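PDB 5OCS: putative NADH-depentdent flavin oxidoreductase from Cupriavidus metallidurans, which is an FMN-binding ene-reductase of the Old Yellow Enzyme family that probably oxidises NADPH and passes the electrons on to its substrates. Local coordinates for residues Y8-L13 and P227-V232; I19-M24 and S48-L53; L52-A57 and A96-L101; A77-L82 and A167-I172. One frame throughout, in Å; residues are numbered along the deposited sequence.

Interaction 1: Y8-L13 and P227-V232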
loop_
_atom_site.group_PDB
_atom_site.type_symbol
_atom_site.label_atom_id
_atom_site.label_comp_id
_atom_site.label_asym_id
_atom_site.label_seq_id
_atom_site.Cartn_x
_atom_site.Cartn_y
_atom_site.Cartn_z
ATOM N N TYR D 8 9.093 21.309 7.468
ATOM C CA TYR D 8 8.863 22.511 6.699
ATOM C C TYR D 8 7.405 22.871 6.886
ATOM O O TYR D 8 6.715 22.223 7.689
ATOM C CB TYR D 8 9.266 22.267 5.246
ATOM C CG TYR D 8 9.417 23.505 4.406
ATOM C CD1 TYR D 8 10.395 24.453 4.674
ATOM C CD2 TYR D 8 8.563 23.740 3.335
ATOM C CE1 TYR D 8 10.531 25.584 3.886
ATOM C CE2 TYR D 8 8.688 24.880 2.555
ATOM C CZ TYR D 8 9.673 25.792 2.837
ATOM O OH TYR D 8 9.754 26.912 2.031
ATOM N N ARG D 9 6.969 23.931 6.231
ATOM C CA ARG D 9 5.665 24.529 6.413
ATOM C C ARG D 9 5.270 25.236 5.117
ATOM O O ARG D 9 6.121 25.876 4.470
ATOM C CB ARG D 9 5.747 25.564 7.525
ATOM C CG ARG D 9 4.408 26.125 7.974
ATOM C CD ARG D 9 4.523 27.192 9.069
ATOM N NE ARG D 9 5.508 28.242 8.795
ATOM C CZ ARG D 9 5.406 29.202 7.866
ATOM N NH1 ARG D 9 4.355 29.285 7.044
ATOM N NH2 ARG D 9 6.392 30.090 7.741
ATOM N N ILE D 10 3.997 25.117 4.754
ATOM C CA ILE D 10 3.394 25.889 3.668
ATOM C C ILE D 10 2.137 26.509 4.245
ATOM O O ILE D 10 1.263 25.802 4.719
ATOM C CB ILE D 10 3.123 25.041 2.410
ATOM C CG1 ILE D 10 2.436 23.712 2.744
ATOM C CG2 ILE D 10 4.440 24.759 1.694
ATOM C CD1 ILE D 10 1.937 22.945 1.536
ATOM N N GLY D 11 2.087 27.839 4.290
ATOM C CA GLY D 11 1.043 28.528 5.018
ATOM C C GLY D 11 1.087 28.129 6.477
ATOM O O GLY D 11 2.134 28.166 7.080
ATOM N N ASN D 12 -0.022 27.677 7.021
ATOM C CA ASN D 12 -0.058 27.227 8.402
ATOM C C ASN D 12 0.159 25.708 8.504
ATOM O O ASN D 12 0.170 25.135 9.578
ATOM C CB ASN D 12 -1.360 27.691 9.058
ATOM C CG ASN D 12 -1.483 29.227 9.111
ATOM O OD1 ASN D 12 -0.894 29.940 8.300
ATOM N ND2 ASN D 12 -2.259 29.732 10.067
ATOM N N LEU D 13 0.399 25.067 7.366
ATOM C CA LEU D 13 0.386 23.635 7.289
ATOM C C LEU D 13 1.790 23.107 7.511
ATOM O O LEU D 13 2.680 23.309 6.674
ATOM C CB LEU D 13 -0.171 23.229 5.917
ATOM C CG LEU D 13 -0.504 21.756 5.745
ATOM C CD1 LEU D 13 -1.614 21.344 6.701
ATOM C CD2 LEU D 13 -0.911 21.493 4.298
ATOM N N PRO D 227 -3.431 26.586 3.029
ATOM C CA PRO D 227 -2.675 27.066 1.854
ATOM C C PRO D 227 -3.357 26.746 0.527
ATOM O O PRO D 227 -3.982 25.713 0.376
ATOM C CB PRO D 227 -1.334 26.298 1.958
ATOM C CG PRO D 227 -1.706 25.021 2.673
ATOM C CD PRO D 227 -2.718 25.494 3.709
ATOM N N VAL D 228 -3.204 27.655 -0.417
ATOM C CA VAL D 228 -3.632 27.460 -1.772
ATOM C C VAL D 228 -2.452 27.911 -2.625
ATOM O O VAL D 228 -1.816 28.956 -2.351
ATOM C CB VAL D 228 -4.875 28.295 -2.109
ATOM C CG1 VAL D 228 -5.239 28.199 -3.606
ATOM C CG2 VAL D 228 -6.019 27.913 -1.239
ATOM N N TRP D 229 -2.169 27.148 -3.672
ATOM C CA TRP D 229 -1.049 27.451 -4.558
ATOM C C TRP D 229 -1.368 27.012 -5.982
ATOM O O TRP D 229 -2.474 26.544 -6.251
ATOM C CB TRP D 229 0.249 26.838 -4.016
ATOM C CG TRP D 229 0.343 25.344 -4.070
ATOM C CD1 TRP D 229 0.863 24.574 -5.068
ATOM C CD2 TRP D 229 -0.085 24.427 -3.059
ATOM N NE1 TRP D 229 0.778 23.248 -4.742
ATOM C CE2 TRP D 229 0.197 23.137 -3.512
ATOM C CE3 TRP D 229 -0.713 24.580 -1.831
ATOM C CZ2 TRP D 229 -0.104 22.002 -2.758
ATOM C CZ3 TRP D 229 -0.984 23.455 -1.082
ATOM C CH2 TRP D 229 -0.721 22.197 -1.551
ATOM N N MET D 230 -0.430 27.226 -6.891
ATOM C CA MET D 230 -0.613 26.811 -8.280
ATOM C C MET D 230 0.534 25.966 -8.759
ATOM O O MET D 230 1.706 26.189 -8.400
ATOM C CB MET D 230 -0.757 28.041 -9.210
ATOM C CG MET D 230 -1.219 27.708 -10.627
ATOM S SD MET D 230 -1.490 29.188 -11.643
ATOM C CE MET D 230 -2.962 29.793 -10.890
ATOM N N ARG D 231 0.189 25.057 -9.668
ATOM C CA ARG D 231 1.134 24.242 -10.398
ATOM C C ARG D 231 1.387 24.923 -11.723
ATOM O O ARG D 231 0.432 25.228 -12.416
ATOM C CB ARG D 231 0.514 22.859 -10.657
ATOM C CG ARG D 231 1.373 21.886 -11.446
ATOM C CD ARG D 231 2.628 21.468 -10.703
ATOM N NE ARG D 231 3.142 20.197 -11.238
ATOM C CZ ARG D 231 2.727 18.974 -10.903
ATOM N NH1 ARG D 231 1.855 18.789 -9.930
ATOM N NH2 ARG D 231 3.253 17.929 -11.528
ATOM N N VAL D 232 2.670 25.156 -12.057
ATOM C CA VAL D 232 3.031 25.899 -13.268
ATOM C C VAL D 232 4.072 25.141 -14.047
ATOM O O VAL D 232 4.997 24.579 -13.463
ATOM C CB VAL D 232 3.599 27.294 -12.921
ATOM C CG1 VAL D 232 3.953 28.074 -14.195
ATOM C CG2 VAL D 232 2.607 28.108 -12.071
#
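P227 sits under the turn that joins strands 8-10 and 13-15, the hairpin that lies across one end of the TIM barrel. The two segments meet by van der Waals contact, apolar side chains plus one carbonyl oxygen against the proline ring. Ring carbon CG of P227 lies 3.7 Å from the backbone O of I10 and 4.0 Å from CD2 of L13, and the L13 side chain crosses the proline at about a right angle. The second meeting point is I10, whose CD1 reaches the six-membered ring of W229, 4.0 Å from CZ3 and 4.1 Å from CH2, on an oblique line.

Further out, the hairpin itself sets these groups. A type II' turn runs from I10 to L13, closed by backbone bonds in both directions between those two residues, and G11 takes its second position with a positive phi of 59°. On the other side, W229 belongs to barrel strand 228-233, and two residues on comes R231, an FMN-binding residue. Both are tied to E176 on the neighbouring barrel strand, outside the two segments: its carboxylate takes W229 NE1 in a hydrogen bond on OE1 and R231 NH1 in a salt bridge on OE2.

Interaction 2: I19-M24 and S48-L53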
loop_
_atom_site.group_PDB
_atom_site.type_symbol
_atom_site.label_atom_id
_atom_site.label_comp_id
_atom_site.label_asym_id
_atom_site.label_seq_id
_atom_site.Cartn_x
_atom_site.Cartn_y
_atom_site.Cartn_z
ATOM N N ILE D 19 9.358 16.034 1.446
ATOM C CA ILE D 19 8.901 15.098 0.419
ATOM C C ILE D 19 7.420 15.249 0.189
ATOM O O ILE D 19 6.650 15.132 1.128
ATOM C CB ILE D 19 9.222 13.626 0.775
ATOM C CG1 ILE D 19 10.722 13.419 0.996
ATOM C CG2 ILE D 19 8.779 12.692 -0.340
ATOM C CD1 ILE D 19 11.017 12.182 1.795
ATOM N N ALA D 20 7.028 15.537 -1.057
ATOM C CA ALA D 20 5.616 15.590 -1.436
ATOM C C ALA D 20 5.328 14.471 -2.410
ATOM O O ALA D 20 6.154 14.193 -3.307
ATOM C CB ALA D 20 5.274 16.936 -2.064
ATOM N N ILE D 21 4.152 13.837 -2.271
ATOM C CA ILE D 21 3.712 12.834 -3.203
ATOM C C ILE D 21 2.951 13.567 -4.281
ATOM O O ILE D 21 1.954 14.224 -3.982
ATOM C CB ILE D 21 2.843 11.736 -2.562
ATOM C CG1 ILE D 21 3.650 10.986 -1.539
ATOM C CG2 ILE D 21 2.334 10.751 -3.624
ATOM C CD1 ILE D 21 2.814 10.143 -0.636
ATOM N N ALA D 22 3.409 13.424 -5.533
ATOM C CA ALA D 22 2.888 14.215 -6.641
ATOM C C ALA D 22 1.484 13.751 -6.982
ATOM O O ALA D 22 1.181 12.588 -6.783
ATOM C CB ALA D 22 3.785 14.069 -7.889
ATOM N N PRO D 23 0.627 14.671 -7.473
ATOM C CA PRO D 23 -0.714 14.260 -7.884
ATOM C C PRO D 23 -0.554 13.409 -9.125
ATOM O O PRO D 23 0.156 13.835 -10.103
ATOM C CB PRO D 23 -1.417 15.583 -8.199
ATOM C CG PRO D 23 -0.301 16.529 -8.543
ATOM C CD PRO D 23 0.891 16.097 -7.754
ATOM N N MET D 24 -1.056 12.192 -9.066
ATOM C CA MET D 24 -0.852 11.256 -10.130
ATOM C C MET D 24 -2.203 10.687 -10.499
ATOM O O MET D 24 -2.791 9.975 -9.703
ATOM C CB MET D 24 0.089 10.136 -9.698
ATOM C CG MET D 24 1.530 10.562 -9.655
ATOM S SD MET D 24 2.627 9.247 -9.059
ATOM C CE MET D 24 2.297 9.274 -7.314
ATOM N N SER D 48 3.268 6.410 3.736
ATOM C CA SER D 48 4.612 6.370 3.220
ATOM C C SER D 48 5.671 7.116 4.012
ATOM O O SER D 48 6.844 6.963 3.700
ATOM C CB SER D 48 4.634 6.929 1.820
ATOM O OG SER D 48 4.330 8.310 1.855
ATOM N N GLY D 49 5.242 7.933 4.973
ATOM C CA GLY D 49 6.126 8.818 5.701
ATOM C C GLY D 49 6.520 10.091 5.008
ATOM O O GLY D 49 7.311 10.880 5.551
ATOM N N ALA D 50 5.985 10.345 3.815
ATOM C CA ALA D 50 6.195 11.649 3.169
ATOM C C ALA D 50 5.506 12.722 4.016
ATOM O O ALA D 50 4.556 12.456 4.782
ATOM C CB ALA D 50 5.579 11.632 1.763
ATOM N N GLY D 51 5.924 13.964 3.818
ATOM C CA GLY D 51 5.306 15.072 4.486
ATOM C C GLY D 51 3.961 15.515 3.960
ATOM O O GLY D 51 3.082 15.943 4.734
ATOM N N LEU D 52 3.782 15.371 2.649
ATOM C CA LEU D 52 2.679 15.952 1.952
ATOM C C LEU D 52 2.169 14.971 0.881
ATOM O O LEU D 52 2.928 14.414 0.083
ATOM C CB LEU D 52 3.157 17.251 1.306
ATOM C CG LEU D 52 2.077 17.982 0.528
ATOM C CD1 LEU D 52 0.872 18.419 1.382
ATOM C CD2 LEU D 52 2.673 19.154 -0.242
ATOM N N LEU D 53 0.865 14.774 0.879
ATOM C CA LEU D 53 0.213 14.035 -0.193
ATOM C C LEU D 53 -0.632 15.026 -0.986
ATOM O O LEU D 53 -1.402 15.830 -0.405
ATOM C CB LEU D 53 -0.683 12.957 0.413
ATOM C CG LEU D 53 -1.680 12.276 -0.531
ATOM C CD1 LEU D 53 -1.027 11.538 -1.672
ATOM C CD2 LEU D 53 -2.545 11.332 0.280
#
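I19 to I21 run parallel to L52 and L53, with A50 and G51 leading into that second strand; A20 pairs with L52 and I21 with L53. Three backbone bonds cross between them. I21 N donates to L52 O at 2.7 Å and 165°, the shortest of the three. The carbonyl O of I19 takes two donors: L52 N at 3.3 Å, and G51 N in a weak, more bent bond. The CA of A20 also approaches L52 O at 3.3 Å as a CA-H...O contact.

The paired residues pack on the two faces of the sheet. On the face of A20 and L52, the methyl of A20 meets CD2 of L52 at 3.9 Å. On the other face I21 carries most of the packing. Its CG1 stands beside the backbone N (chi1 -63°), which leaves CG2 anti to that N, and this methyl meets CD1 of L53 at 4.0 Å. Beside the strand end, the CB of A50 touches both isoleucines, at CG1 of I21 and CG2 of I19.

One polar side chain borders this packing. I21 CD1 comes to 3.4 Å from OG of S48. That oxygen accepts from A50 N in an ST turn and is also hydrogen-bonded to the carbonyl O of M45, so the hydroxyl is held by one partner on either side of it in the chain.

Strand 19-21, helix 36-46 and strand 52-59 make a right-handed beta-alpha-beta unit, the first of the TIM barrel, and P23, just past the first strand, belongs to the FMN site.

Interaction 3: L52-A57 and A96-L101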
loop_
_atom_site.group_PDB
_atom_site.type_symbol
_atom_site.label_atom_id
_atom_site.label_comp_id
_atom_site.label_asym_id
_atom_site.label_seq_id
_atom_site.Cartn_x
_atom_site.Cartn_y
_atom_site.Cartn_z
ATOM N N LEU D 52 3.782 15.371 2.649
ATOM C CA LEU D 52 2.679 15.952 1.952
ATOM C C LEU D 52 2.169 14.971 0.881
ATOM O O LEU D 52 2.928 14.414 0.083
ATOM C CB LEU D 52 3.157 17.251 1.306
ATOM C CG LEU D 52 2.077 17.982 0.528
ATOM C CD1 LEU D 52 0.872 18.419 1.382
ATOM C CD2 LEU D 52 2.673 19.154 -0.242
ATOM N N LEU D 53 0.865 14.774 0.879
ATOM C CA LEU D 53 0.213 14.035 -0.193
ATOM C C LEU D 53 -0.632 15.026 -0.986
ATOM O O LEU D 53 -1.402 15.830 -0.405
ATOM C CB LEU D 53 -0.683 12.957 0.413
ATOM C CG LEU D 53 -1.680 12.276 -0.531
ATOM C CD1 LEU D 53 -1.027 11.538 -1.672
ATOM C CD2 LEU D 53 -2.545 11.332 0.280
ATOM N N ILE D 54 -0.531 14.987 -2.313
ATOM C CA ILE D 54 -1.371 15.788 -3.170
ATOM C C ILE D 54 -2.189 14.821 -3.987
ATOM O O ILE D 54 -1.606 14.099 -4.806
ATOM C CB ILE D 54 -0.559 16.678 -4.142
ATOM C CG1 ILE D 54 0.505 17.469 -3.381
ATOM C CG2 ILE D 54 -1.504 17.630 -4.874
ATOM C CD1 ILE D 54 1.427 18.322 -4.247
ATOM N N ILE D 55 -3.509 14.818 -3.749
ATOM C CA ILE D 55 -4.428 13.968 -4.460
ATOM C C ILE D 55 -4.431 14.368 -5.946
ATOM O O ILE D 55 -4.278 15.559 -6.265
ATOM C CB ILE D 55 -5.847 14.017 -3.830
ATOM C CG1 ILE D 55 -5.860 13.307 -2.461
ATOM C CG2 ILE D 55 -6.904 13.347 -4.713
ATOM C CD1 ILE D 55 -7.021 13.688 -1.571
ATOM N N GLU D 56 -4.616 13.371 -6.813
ATOM C CA GLU D 56 -4.621 13.534 -8.245
ATOM C C GLU D 56 -5.549 14.645 -8.746
ATOM O O GLU D 56 -6.501 15.050 -8.077
ATOM C CB GLU D 56 -5.081 12.246 -8.929
ATOM C CG GLU D 56 -6.537 11.900 -8.711
ATOM C CD GLU D 56 -6.859 10.472 -9.135
ATOM O OE1 GLU D 56 -7.073 10.232 -10.350
ATOM O OE2 GLU D 56 -6.893 9.601 -8.245
ATOM N N ALA D 57 -5.308 15.040 -9.979
ATOM C CA ALA D 57 -6.162 15.991 -10.680
ATOM C C ALA D 57 -7.632 15.657 -10.511
ATOM O O ALA D 57 -8.136 14.597 -10.978
ATOM C CB ALA D 57 -5.802 16.036 -12.174
ATOM N N ALA D 96 -0.134 15.355 5.760
ATOM C CA ALA D 96 -0.944 16.466 5.274
ATOM C C ALA D 96 -1.546 16.074 3.948
ATOM O O ALA D 96 -0.833 15.590 3.086
ATOM C CB ALA D 96 -0.055 17.706 5.062
ATOM N N VAL D 97 -2.848 16.226 3.844
ATOM C CA VAL D 97 -3.600 15.810 2.667
ATOM C C VAL D 97 -4.093 17.045 1.959
ATOM O O VAL D 97 -4.839 17.808 2.527
ATOM C CB VAL D 97 -4.727 14.842 3.028
ATOM C CG1 VAL D 97 -5.464 14.425 1.789
ATOM C CG2 VAL D 97 -4.136 13.617 3.704
ATOM N N THR D 98 -3.714 17.188 0.686
ATOM C CA THR D 98 -4.106 18.312 -0.161
ATOM C C THR D 98 -4.638 17.756 -1.473
ATOM O O THR D 98 -4.529 16.547 -1.745
ATOM C CB THR D 98 -2.911 19.252 -0.418
ATOM O OG1 THR D 98 -1.848 18.560 -1.105
ATOM C CG2 THR D 98 -2.383 19.764 0.965
ATOM N N ILE D 99 -5.164 18.617 -2.328
ATOM C CA ILE D 99 -5.801 18.148 -3.547
ATOM C C ILE D 99 -5.503 19.088 -4.711
ATOM O O ILE D 99 -5.454 20.300 -4.546
ATOM C CB ILE D 99 -7.327 17.980 -3.365
ATOM C CG1 ILE D 99 -7.944 17.187 -4.521
ATOM C CG2 ILE D 99 -8.054 19.334 -3.107
ATOM C CD1 ILE D 99 -9.296 16.624 -4.158
ATOM N N GLN D 100 -5.296 18.514 -5.881
ATOM C CA GLN D 100 -5.109 19.282 -7.133
ATOM C C GLN D 100 -6.448 19.437 -7.824
ATOM O O GLN D 100 -7.091 18.443 -8.193
ATOM C CB GLN D 100 -4.106 18.571 -8.038
ATOM C CG GLN D 100 -3.753 19.364 -9.266
ATOM C CD GLN D 100 -2.939 18.562 -10.222
ATOM O OE1 GLN D 100 -3.441 17.611 -10.834
ATOM N NE2 GLN D 100 -1.689 18.961 -10.409
ATOM N N LEU D 101 -6.950 20.673 -7.909
ATOM C CA LEU D 101 -8.181 20.921 -8.621
ATOM C C LEU D 101 -7.822 21.256 -10.071
ATOM O O LEU D 101 -6.880 22.028 -10.330
ATOM C CB LEU D 101 -8.935 22.059 -7.962
ATOM C CG LEU D 101 -9.536 21.818 -6.593
ATOM C CD1 LEU D 101 -10.315 23.067 -6.188
ATOM C CD2 LEU D 101 -10.433 20.573 -6.537
HETATM O O HOH W 1 -2.549 15.064 -11.559
#
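L52 to I55 run parallel to A96 to I99 in register, the two strand segments 28° apart, and the backbone ladder is laid from L53 N to A96 O, T98 N to L53 O, I55 N to T98 O and Q100 N to I55 O. The I55 bond is almost straight, 2.8 Å and 179°.

T98 adds a side-chain bond to this ladder. Its OG1, set between its own N and carbonyl carbon (chi1 61°), donates to L53 O at 2.9 Å from outside the carbonyl plane, so that oxygen is gripped by both the hydroxyl and the amide of one residue. The threonine's methyl CG2 turns to L52 and meets CD1 at a close 3.5 Å, the two side chains crossing at about a right angle. On the face of L53 and V97, I55 bridges two residues of the other strand: CD1 reaches CG1 of V97 at 3.8 Å, and CB lies 3.9 Å from CG1 of I99.

The side chain of Q100 extends toward A57. Its OE1 lies 3.1 Å from the methyl of A57 and accepts from a water at 2.8 Å, which in turn accepts from A57 N; NE2 is hydrogen-bonded to E176. A57 and Q100 are FMN-binding residues, so the joined strands of this TIM-barrel beta-alpha-beta unit end in the flavin site.

Interaction 4: A77-L82 and A167-I172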
loop_
_atom_site.group_PDB
_atom_site.type_symbol
_atom_site.label_atom_id
_atom_site.label_comp_id
_atom_site.label_asym_id
_atom_site.label_seq_id
_atom_site.Cartn_x
_atom_site.Cartn_y
_atom_site.Cartn_z
ATOM N N ALA D 77 -22.208 13.148 -4.513
ATOM C CA ALA D 77 -21.759 11.759 -4.524
ATOM C C ALA D 77 -20.243 11.746 -4.583
ATOM O O ALA D 77 -19.592 10.992 -3.875
ATOM C CB ALA D 77 -22.333 11.015 -5.698
ATOM N N ASN D 78 -19.682 12.577 -5.459
ATOM C CA ASN D 78 -18.208 12.694 -5.549
ATOM C C ASN D 78 -17.628 13.003 -4.172
ATOM O O ASN D 78 -16.620 12.409 -3.745
ATOM C CB ASN D 78 -17.757 13.850 -6.456
ATOM C CG ASN D 78 -17.962 13.646 -7.933
ATOM O OD1 ASN D 78 -17.646 14.597 -8.680
ATOM N ND2 ASN D 78 -18.415 12.463 -8.402
ATOM N N GLU D 79 -18.278 13.927 -3.486
ATOM C CA GLU D 79 -17.816 14.378 -2.155
ATOM C C GLU D 79 -17.864 13.245 -1.136
ATOM O O GLU D 79 -16.887 12.998 -0.431
ATOM C CB GLU D 79 -18.592 15.589 -1.648
ATOM C CG GLU D 79 -18.027 16.193 -0.351
ATOM C CD GLU D 79 -18.754 17.471 0.025
ATOM O OE1 GLU D 79 -19.461 18.083 -0.854
ATOM O OE2 GLU D 79 -18.652 17.856 1.214
ATOM N N ALA D 80 -18.986 12.557 -1.066
ATOM C CA ALA D 80 -19.122 11.412 -0.174
ATOM C C ALA D 80 -18.100 10.304 -0.443
ATOM O O ALA D 80 -17.538 9.770 0.497
ATOM C CB ALA D 80 -20.542 10.812 -0.215
ATOM N N ALA D 81 -17.881 9.962 -1.709
ATOM C CA ALA D 81 -16.929 8.891 -2.094
ATOM C C ALA D 81 -15.503 9.244 -1.686
ATOM O O ALA D 81 -14.785 8.439 -1.099
ATOM C CB ALA D 81 -16.995 8.608 -3.594
ATOM N N LEU D 82 -15.111 10.473 -1.936
ATOM C CA LEU D 82 -13.780 10.913 -1.479
ATOM C C LEU D 82 -13.672 10.987 0.054
ATOM O O LEU D 82 -12.643 10.613 0.632
ATOM C CB LEU D 82 -13.412 12.236 -2.151
ATOM C CG LEU D 82 -11.984 12.750 -2.003
ATOM C CD1 LEU D 82 -10.929 11.739 -2.407
ATOM C CD2 LEU D 82 -11.845 14.025 -2.824
ATOM N N ALA D 167 -13.906 20.599 -0.957
ATOM C CA ALA D 167 -12.622 20.148 -0.419
ATOM C C ALA D 167 -12.450 20.642 1.025
ATOM O O ALA D 167 -12.014 19.874 1.891
ATOM C CB ALA D 167 -11.472 20.581 -1.313
ATOM N N ALA D 168 -12.795 21.887 1.287
ATOM C CA ALA D 168 -12.695 22.440 2.647
ATOM C C ALA D 168 -13.590 21.641 3.615
ATOM O O ALA D 168 -13.170 21.298 4.723
ATOM C CB ALA D 168 -13.055 23.923 2.656
ATOM N N ARG D 169 -14.810 21.350 3.182
ATOM C CA ARG D 169 -15.782 20.593 4.009
ATOM C C ARG D 169 -15.331 19.150 4.293
ATOM O O ARG D 169 -15.604 18.600 5.347
ATOM C CB ARG D 169 -17.117 20.545 3.291
ATOM C CG ARG D 169 -18.255 19.975 4.109
ATOM C CD ARG D 169 -19.596 20.484 3.626
ATOM N NE ARG D 169 -19.819 20.174 2.226
ATOM C CZ ARG D 169 -20.684 20.790 1.421
ATOM N NH1 ARG D 169 -21.469 21.756 1.867
ATOM N NH2 ARG D 169 -20.803 20.409 0.169
ATOM N N LEU D 170 -14.560 18.589 3.373
ATOM C CA LEU D 170 -13.935 17.283 3.566
ATOM C C LEU D 170 -12.746 17.315 4.499
ATOM O O LEU D 170 -12.202 16.261 4.836
ATOM C CB LEU D 170 -13.509 16.715 2.188
ATOM C CG LEU D 170 -14.628 16.245 1.258
ATOM C CD1 LEU D 170 -14.116 15.726 -0.092
ATOM C CD2 LEU D 170 -15.422 15.143 1.900
ATOM N N GLY D 171 -12.307 18.502 4.905
ATOM C CA GLY D 171 -11.153 18.606 5.757
ATOM C C GLY D 171 -9.856 18.488 4.964
ATOM O O GLY D 171 -8.792 18.339 5.560
ATOM N N ILE D 172 -9.892 18.655 3.635
ATOM C CA ILE D 172 -8.633 18.705 2.862
ATOM C C ILE D 172 -7.885 19.985 3.289
ATOM O O ILE D 172 -8.505 21.039 3.517
ATOM C CB ILE D 172 -8.938 18.633 1.372
ATOM C CG1 ILE D 172 -9.567 17.287 1.065
ATOM C CG2 ILE D 172 -7.696 18.839 0.557
ATOM C CD1 ILE D 172 -10.036 17.061 -0.340
#
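L170 lays its CD2 against the aliphatic stem of E79, 3.6 Å from CG and 3.5 Å from the backbone O of the same residue. Its other methyl, CD1, meets CD2 of L82 one turn further along helix 76-92, at 3.9 Å, with the two leucines crossing at about a right angle. Deeper still, L82 CD2 lies near CD1 of I172, and both residues pack onto I99 of the barrel strand below.

Toward the surface the contact is charged. E79 is extended, with CG anti to its backbone N (chi1 -173°), and R169 grips its carboxylate side-on. NE donates to OE2 at 2.8 Å and NH2 to OE1 at 2.9 Å, each bond using a syn lone pair. The carboxylate and guanidinium planes are only 10° apart.

A Schellman motif follows, with G171 at positive phi and I172 N bonded back to A167 O. OE1 of E79 also forms a salt bridge with R166, so one carboxylate faces two arginines. That double pairing would be expected to keep E79 ionised and to tie together two outer helices of the barrel above their leucine contact.

How the interactions relate
Interactions 1, 2 and 3 are buried and reach the barrel sheet; interaction 4 lies farther out, between two of the surrounding helices, and is partly exposed. Interactions 2 and 3 share L52 and L53, binding strand 52-59 to its neighbour on each side with backbone bonds, whereas interaction 1 rests the N-terminal hairpin on a barrel strand by van der Waals packing, without a hydrogen bond between the two segments. L13 of that hairpin touches A96 and T98 of interaction 3. Interaction 4 is the one built around a salt bridge, yet its inner leucine and I172 pack on I99 of interaction 3. R231, P23 and Q100, from interactions 1 to 3, converge at the FMN site.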